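PncC family amidohydrolase (Enterobacter asburiae, PDB 6L19) is a CinA C-terminal-like amidohydrolase of the PncC family that probably deamidates nicotinamide mononucleotide to nicotinic acid mononucleotide. Local coordinates at residues K17-K22 / E161-L166; V126-N131 / V155-A160. The protein carries 3 engineered substitutions. All coordinates share one frame; numbering follows the deposited sequence.

Contact 1 of 2, residues K17-K22 / E161-L166; sequences KKLASK and ELLAAL
Leu19 and Leu163 belong to a helix-helix packing between the first and last helices of an alpha/beta domain, 12-25 and 147-165. The two segments run in the same general direction, with their N-to-C directions 38° apart and their axes 10.0 Å apart at closest approach. The contact has an apolar centre and a polar end.

At the centre, CD1 of Leu163 rests against the backbone of the other helix, 3.8 Å from N of Leu19. CD2 of Leu163 lies 3.7 Å from CB of Lys18. Leu163 has CG anti to its backbone N (chi1 -168°), and this swings both methyls across to helix 12-25. The side chains of Leu163 and Lys18 cross at about a right angle, with the methyls against the base of Lys18. The extended chain of Lys18 runs past Leu163 CD2, which its CD still touches, and its end then leads away; NZ bonds to OD1 of Asn10.

On the sheet side, Leu19 sends CD1 between two leucines. CD1 of Leu19 is 3.8 Å from CG of Leu162 and 4.0 Å from CD1 of Leu166. Leu19 CD2 also touches CD2 of Leu162.

Lys22 closes the C-terminal end. Its CG packs on CD1 of Leu163. The chain of Lys22 bends at chi2 (-81°) and brings Lys22 NZ to 2.8 Å from O of Leu166, a hydrogen bond. Leu166 is the first residue to leave helical geometry, and this bond provides a partner for its carbonyl at the helix end. The ammonium charge there would also suit the negative end of the helix dipole.

Around the contact, Leu162 packs on Ile104 and Ile106 of strand 104-110 and on Trp130 and Ile132 of strand 125-132. Leu163 also touches Leu15, and Leu166 touches Leu23, both on helix 12-25.

Contact 2 of 2, residues V126-N131 / V155-A160; sequences VCFAWN and VHFSLA
Phe128, Trp130 and Phe157 form an aromatic cluster where helix 147-165 packs on strand 125-132 of the mixed sheet. Phe128 and Phe157 make a T-shaped (edge-to-face) pair. The edge of Phe157 points at one face of Phe128, with ring centroids 5.0 Å apart and planes at 65°. CD2 of Phe157 sits over the centre of the Phe128 ring, 3.7 Å from its CE1. Phe157 has CG anti to the backbone N (chi1 180°), which carries its ring from the helix toward the strand.

The next atom of that ring, CE2, also reaches Trp130. CE2 of Phe157 lies 3.7 Å from CH2 of Trp130, at the edge of the indole and near its plane. Phe157 thus touches both strand aromatics through one side of its ring. Ser158 CB also packs against Phe128, 4.0 Å from its CD2.

Polar groups of the helix are engaged in this buried layer as well. Ser158 OG donates back to O of Val155 at 2.8 Å, and that carbonyl also accepts from N of Leu159. Trp130 NE1 donates to O of Ser158 at 2.9 Å. The bond is fairly straight (161° at the hydrogen) and meets a lone pair in the carbonyl plane.

In the fold
From the N terminus, the chain first forms helix 12-25, which supplies residues 17-22. It then builds the whole five-stranded sheet before helix 147-165 returns to pack beside that first helix. Contact 1 therefore closes a loop of 138 residues. Contact 2 closes a much shorter one, of 23 residues, between strand 125-132 and the same last helix, with strand 135-142 in between. It is nested inside the first. The centres are about 12 Å apart, and the two contacts touch where Glu161 and Leu162 meet Trp130 and where Leu19 meets Leu159. Helix 147-165 thus joins the N-terminal helix to the sheet.

Contact 1 of 2, residues K17-K22 / E161-L166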
loop_
_atom_site.group_PDB
_atom_site.type_symbol
_atom_site.label_atom_id
_atom_site.label_comp_id
_atom_site.label_asym_id
_atom_site.label_seq_id
_atom_site.Cartn_x
_atom_site.Cartn_y
_atom_site.Cartn_z
ATOM N N LYS A 17 5.854 -7.295 -15.665
ATOM C CA LYS A 17 7.018 -8.088 -16.032
ATOM C C LYS A 17 7.943 -7.294 -16.945
ATOM O O LYS A 17 9.170 -7.338 -16.791
ATOM C CB LYS A 17 6.587 -9.406 -16.684
ATOM C CG LYS A 17 7.762 -10.358 -16.911
ATOM C CD LYS A 17 7.684 -11.092 -18.241
ATOM C CE LYS A 17 7.951 -12.599 -18.102
ATOM N NZ LYS A 17 9.168 -12.932 -17.294
ATOM N N LYS A 18 7.376 -6.544 -17.895
ATOM C CA LYS A 18 8.213 -5.700 -18.738
ATOM C C LYS A 18 8.856 -4.582 -17.926
ATOM O O LYS A 18 10.036 -4.253 -18.121
ATOM C CB LYS A 18 7.385 -5.133 -19.885
ATOM C CG LYS A 18 6.971 -6.189 -20.912
ATOM C CD LYS A 18 6.041 -5.609 -21.976
ATOM C CE LYS A 18 5.566 -6.706 -22.937
ATOM N NZ LYS A 18 4.672 -6.170 -24.006
ATOM N N LEU A 19 8.091 -3.977 -17.016
ATOM C CA LEU A 19 8.638 -2.912 -16.185
ATOM C C LEU A 19 9.751 -3.438 -15.284
ATOM O O LEU A 19 10.786 -2.783 -15.130
ATOM C CB LEU A 19 7.511 -2.278 -15.372
ATOM C CG LEU A 19 7.758 -0.960 -14.676
ATOM C CD1 LEU A 19 8.171 0.089 -15.698
ATOM C CD2 LEU A 19 6.472 -0.559 -13.930
ATOM N N ALA A 20 9.572 -4.638 -14.715
ATOM C CA ALA A 20 10.613 -5.252 -13.891
ATOM C C ALA A 20 11.945 -5.328 -14.638
ATOM O O ALA A 20 13.012 -5.006 -14.095
ATOM C CB ALA A 20 10.165 -6.654 -13.455
ATOM N N SER A 21 11.897 -5.753 -15.893
ATOM C CA SER A 21 13.127 -5.895 -16.663
ATOM C C SER A 21 13.715 -4.527 -17.022
ATOM O O SER A 21 14.929 -4.326 -16.907
ATOM C CB SER A 21 12.850 -6.758 -17.903
ATOM O OG SER A 21 13.640 -6.361 -19.002
ATOM N N LYS A 22 12.873 -3.557 -17.415
ATOM C CA LYS A 22 13.377 -2.200 -17.654
ATOM C C LYS A 22 14.049 -1.624 -16.410
ATOM O O LYS A 22 15.116 -1.010 -16.504
ATOM C CB LYS A 22 12.245 -1.272 -18.096
ATOM C CG LYS A 22 11.799 -1.427 -19.537
ATOM C CD LYS A 22 12.713 -0.702 -20.482
ATOM C CE LYS A 22 12.347 -1.013 -21.925
ATOM N NZ LYS A 22 12.972 -0.047 -22.864
ATOM N N GLU A 161 1.953 3.850 -18.883
ATOM C CA GLU A 161 2.615 5.126 -19.151
ATOM C C GLU A 161 4.056 5.129 -18.654
ATOM O O GLU A 161 4.935 5.701 -19.311
ATOM C CB GLU A 161 1.844 6.282 -18.515
ATOM C CG GLU A 161 0.613 6.679 -19.294
ATOM C CD GLU A 161 0.958 7.369 -20.610
ATOM O OE1 GLU A 161 1.608 8.439 -20.583
ATOM O OE2 GLU A 161 0.582 6.830 -21.670
ATOM N N LEU A 162 4.322 4.529 -17.491
ATOM C CA LEU A 162 5.709 4.442 -17.040
ATOM C C LEU A 162 6.526 3.615 -18.021
ATOM O O LEU A 162 7.615 4.023 -18.431
ATOM C CB LEU A 162 5.802 3.845 -15.631
ATOM C CG LEU A 162 7.240 3.686 -15.115
ATOM C CD1 LEU A 162 8.036 5.024 -15.224
ATOM C CD2 LEU A 162 7.275 3.145 -13.671
ATOM N N LEU A 163 5.994 2.461 -18.440
ATOM C CA LEU A 163 6.705 1.634 -19.412
ATOM C C LEU A 163 6.928 2.393 -20.719
ATOM O O LEU A 163 8.007 2.306 -21.319
ATOM C CB LEU A 163 5.938 0.328 -19.646
ATOM C CG LEU A 163 6.624 -0.812 -20.407
ATOM C CD1 LEU A 163 7.868 -1.317 -19.678
ATOM C CD2 LEU A 163 5.632 -1.951 -20.637
ATOM N N ALA A 164 5.936 3.178 -21.153
ATOM C CA ALA A 164 6.103 3.994 -22.353
ATOM C C ALA A 164 7.225 5.016 -22.187
ATOM O O ALA A 164 8.044 5.206 -23.092
ATOM C CB ALA A 164 4.798 4.708 -22.692
ATOM N N ALA A 165 7.253 5.706 -21.041
ATOM C CA ALA A 165 8.300 6.687 -20.761
ATOM C C ALA A 165 9.695 6.077 -20.789
ATOM O O ALA A 165 10.666 6.794 -21.032
ATOM C CB ALA A 165 8.058 7.336 -19.397
ATOM N N LEU A 166 9.820 4.774 -20.549
ATOM C CA LEU A 166 11.113 4.110 -20.502
ATOM C C LEU A 166 11.397 3.288 -21.760
ATOM O O LEU A 166 12.257 2.404 -21.735
ATOM C CB LEU A 166 11.193 3.220 -19.265
ATOM C CG LEU A 166 11.010 3.867 -17.894
ATOM C CD1 LEU A 166 10.959 2.809 -16.805
ATOM C CD2 LEU A 166 12.144 4.823 -17.631
#

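Contact 2 of 2, residues V126-N131 / V155-A160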
loop_
_atom_site.group_PDB
_atom_site.type_symbol
_atom_site.label_atom_id
_atom_site.label_comp_id
_atom_site.label_asym_id
_atom_site.label_seq_id
_atom_site.Cartn_x
_atom_site.Cartn_y
_atom_site.Cartn_z
ATOM N N VAL A 126 -9.250 10.803 -12.654
ATOM C CA VAL A 126 -8.057 10.366 -11.928
ATOM C C VAL A 126 -6.845 11.135 -12.445
ATOM O O VAL A 126 -6.659 11.265 -13.661
ATOM C CB VAL A 126 -7.834 8.844 -12.050
ATOM C CG1 VAL A 126 -6.750 8.388 -11.078
ATOM C CG2 VAL A 126 -9.161 8.067 -11.792
ATOM N N CYS A 127 -6.029 11.647 -11.519
ATOM C CA CYS A 127 -4.778 12.327 -11.830
ATOM C C CYS A 127 -3.589 11.445 -11.474
ATOM O O CYS A 127 -3.609 10.697 -10.486
ATOM C CB CYS A 127 -4.654 13.661 -11.079
ATOM S SG CYS A 127 -5.926 14.874 -11.546
ATOM N N PHE A 128 -2.546 11.570 -12.275
ATOM C CA PHE A 128 -1.355 10.743 -12.201
ATOM C C PHE A 128 -0.124 11.626 -12.233
ATOM O O PHE A 128 -0.087 12.607 -12.977
ATOM C CB PHE A 128 -1.278 9.779 -13.395
ATOM C CG PHE A 128 -2.449 8.831 -13.506
ATOM C CD1 PHE A 128 -3.633 9.227 -14.124
ATOM C CD2 PHE A 128 -2.353 7.532 -13.013
ATOM C CE1 PHE A 128 -4.716 8.343 -14.234
ATOM C CE2 PHE A 128 -3.418 6.642 -13.111
ATOM C CZ PHE A 128 -4.608 7.045 -13.727
ATOM N N ALA A 129 0.902 11.253 -11.461
ATOM C CA ALA A 129 2.231 11.824 -11.618
ATOM C C ALA A 129 3.246 10.696 -11.680
ATOM O O ALA A 129 3.139 9.712 -10.943
ATOM C CB ALA A 129 2.603 12.795 -10.458
ATOM N N TRP A 130 4.223 10.840 -12.567
ATOM C CA TRP A 130 5.383 9.962 -12.629
ATOM C C TRP A 130 6.616 10.831 -12.447
ATOM O O TRP A 130 6.870 11.719 -13.264
ATOM C CB TRP A 130 5.456 9.212 -13.963
ATOM C CG TRP A 130 4.227 8.395 -14.318
ATOM C CD1 TRP A 130 4.062 7.045 -14.155
ATOM C CD2 TRP A 130 3.024 8.873 -14.948
ATOM N NE1 TRP A 130 2.812 6.661 -14.616
ATOM C CE2 TRP A 130 2.166 7.765 -15.112
ATOM C CE3 TRP A 130 2.588 10.135 -15.374
ATOM C CZ2 TRP A 130 0.893 7.880 -15.684
ATOM C CZ3 TRP A 130 1.336 10.246 -15.949
ATOM C CH2 TRP A 130 0.501 9.122 -16.103
ATOM N N ASN A 131 7.360 10.600 -11.374
ATOM C CA ASN A 131 8.593 11.324 -11.096
ATOM C C ASN A 131 9.725 10.342 -11.385
ATOM O O ASN A 131 9.885 9.352 -10.667
ATOM C CB ASN A 131 8.618 11.825 -9.652
ATOM C CG ASN A 131 9.885 12.619 -9.313
ATOM O OD1 ASN A 131 10.956 12.345 -9.832
ATOM N ND2 ASN A 131 9.754 13.606 -8.427
ATOM N N VAL A 155 -4.831 1.596 -12.529
ATOM C CA VAL A 155 -3.632 0.788 -12.307
ATOM C C VAL A 155 -2.946 0.482 -13.637
ATOM O O VAL A 155 -1.727 0.624 -13.782
ATOM C CB VAL A 155 -3.980 -0.511 -11.553
ATOM C CG1 VAL A 155 -2.796 -1.479 -11.585
ATOM C CG2 VAL A 155 -4.426 -0.238 -10.123
ATOM N N HIS A 156 -3.721 0.036 -14.623
ATOM C CA HIS A 156 -3.143 -0.318 -15.917
ATOM C C HIS A 156 -2.492 0.896 -16.574
ATOM O O HIS A 156 -1.387 0.805 -17.124
ATOM C CB HIS A 156 -4.250 -0.900 -16.814
ATOM C CG HIS A 156 -3.754 -1.530 -18.074
ATOM N ND1 HIS A 156 -3.472 -0.803 -19.213
ATOM C CD2 HIS A 156 -3.513 -2.827 -18.385
ATOM C CE1 HIS A 156 -3.061 -1.622 -20.165
ATOM N NE2 HIS A 156 -3.066 -2.855 -19.686
ATOM N N PHE A 157 -3.159 2.048 -16.509
ATOM C CA PHE A 157 -2.634 3.243 -17.162
ATOM C C PHE A 157 -1.353 3.724 -16.485
ATOM O O PHE A 157 -0.383 4.092 -17.161
ATOM C CB PHE A 157 -3.710 4.326 -17.150
ATOM C CG PHE A 157 -3.301 5.622 -17.804
ATOM C CD1 PHE A 157 -3.287 5.748 -19.186
ATOM C CD2 PHE A 157 -2.984 6.728 -17.036
ATOM C CE1 PHE A 157 -2.936 6.962 -19.798
ATOM C CE2 PHE A 157 -2.647 7.942 -17.635
ATOM C CZ PHE A 157 -2.615 8.054 -19.019
ATOM N N SER A 158 -1.324 3.714 -15.152
ATOM C CA SER A 158 -0.135 4.167 -14.440
ATOM C C SER A 158 1.087 3.342 -14.839
ATOM O O SER A 158 2.192 3.878 -14.961
ATOM C CB SER A 158 -0.382 4.093 -12.934
ATOM O OG SER A 158 -0.400 2.748 -12.457
ATOM N N LEU A 159 0.896 2.042 -15.077
ATOM C CA LEU A 159 2.013 1.164 -15.437
ATOM C C LEU A 159 2.367 1.288 -16.911
ATOM O O LEU A 159 3.549 1.317 -17.273
ATOM C CB LEU A 159 1.675 -0.298 -15.106
ATOM C CG LEU A 159 1.483 -0.638 -13.618
ATOM C CD1 LEU A 159 0.831 -2.011 -13.427
ATOM C CD2 LEU A 159 2.849 -0.586 -12.902
ATOM N N ALA A 160 1.352 1.338 -17.773
ATOM C CA ALA A 160 1.609 1.446 -19.201
ATOM C C ALA A 160 2.341 2.742 -19.529
ATOM O O ALA A 160 3.257 2.750 -20.359
ATOM C CB ALA A 160 0.290 1.347 -19.974
#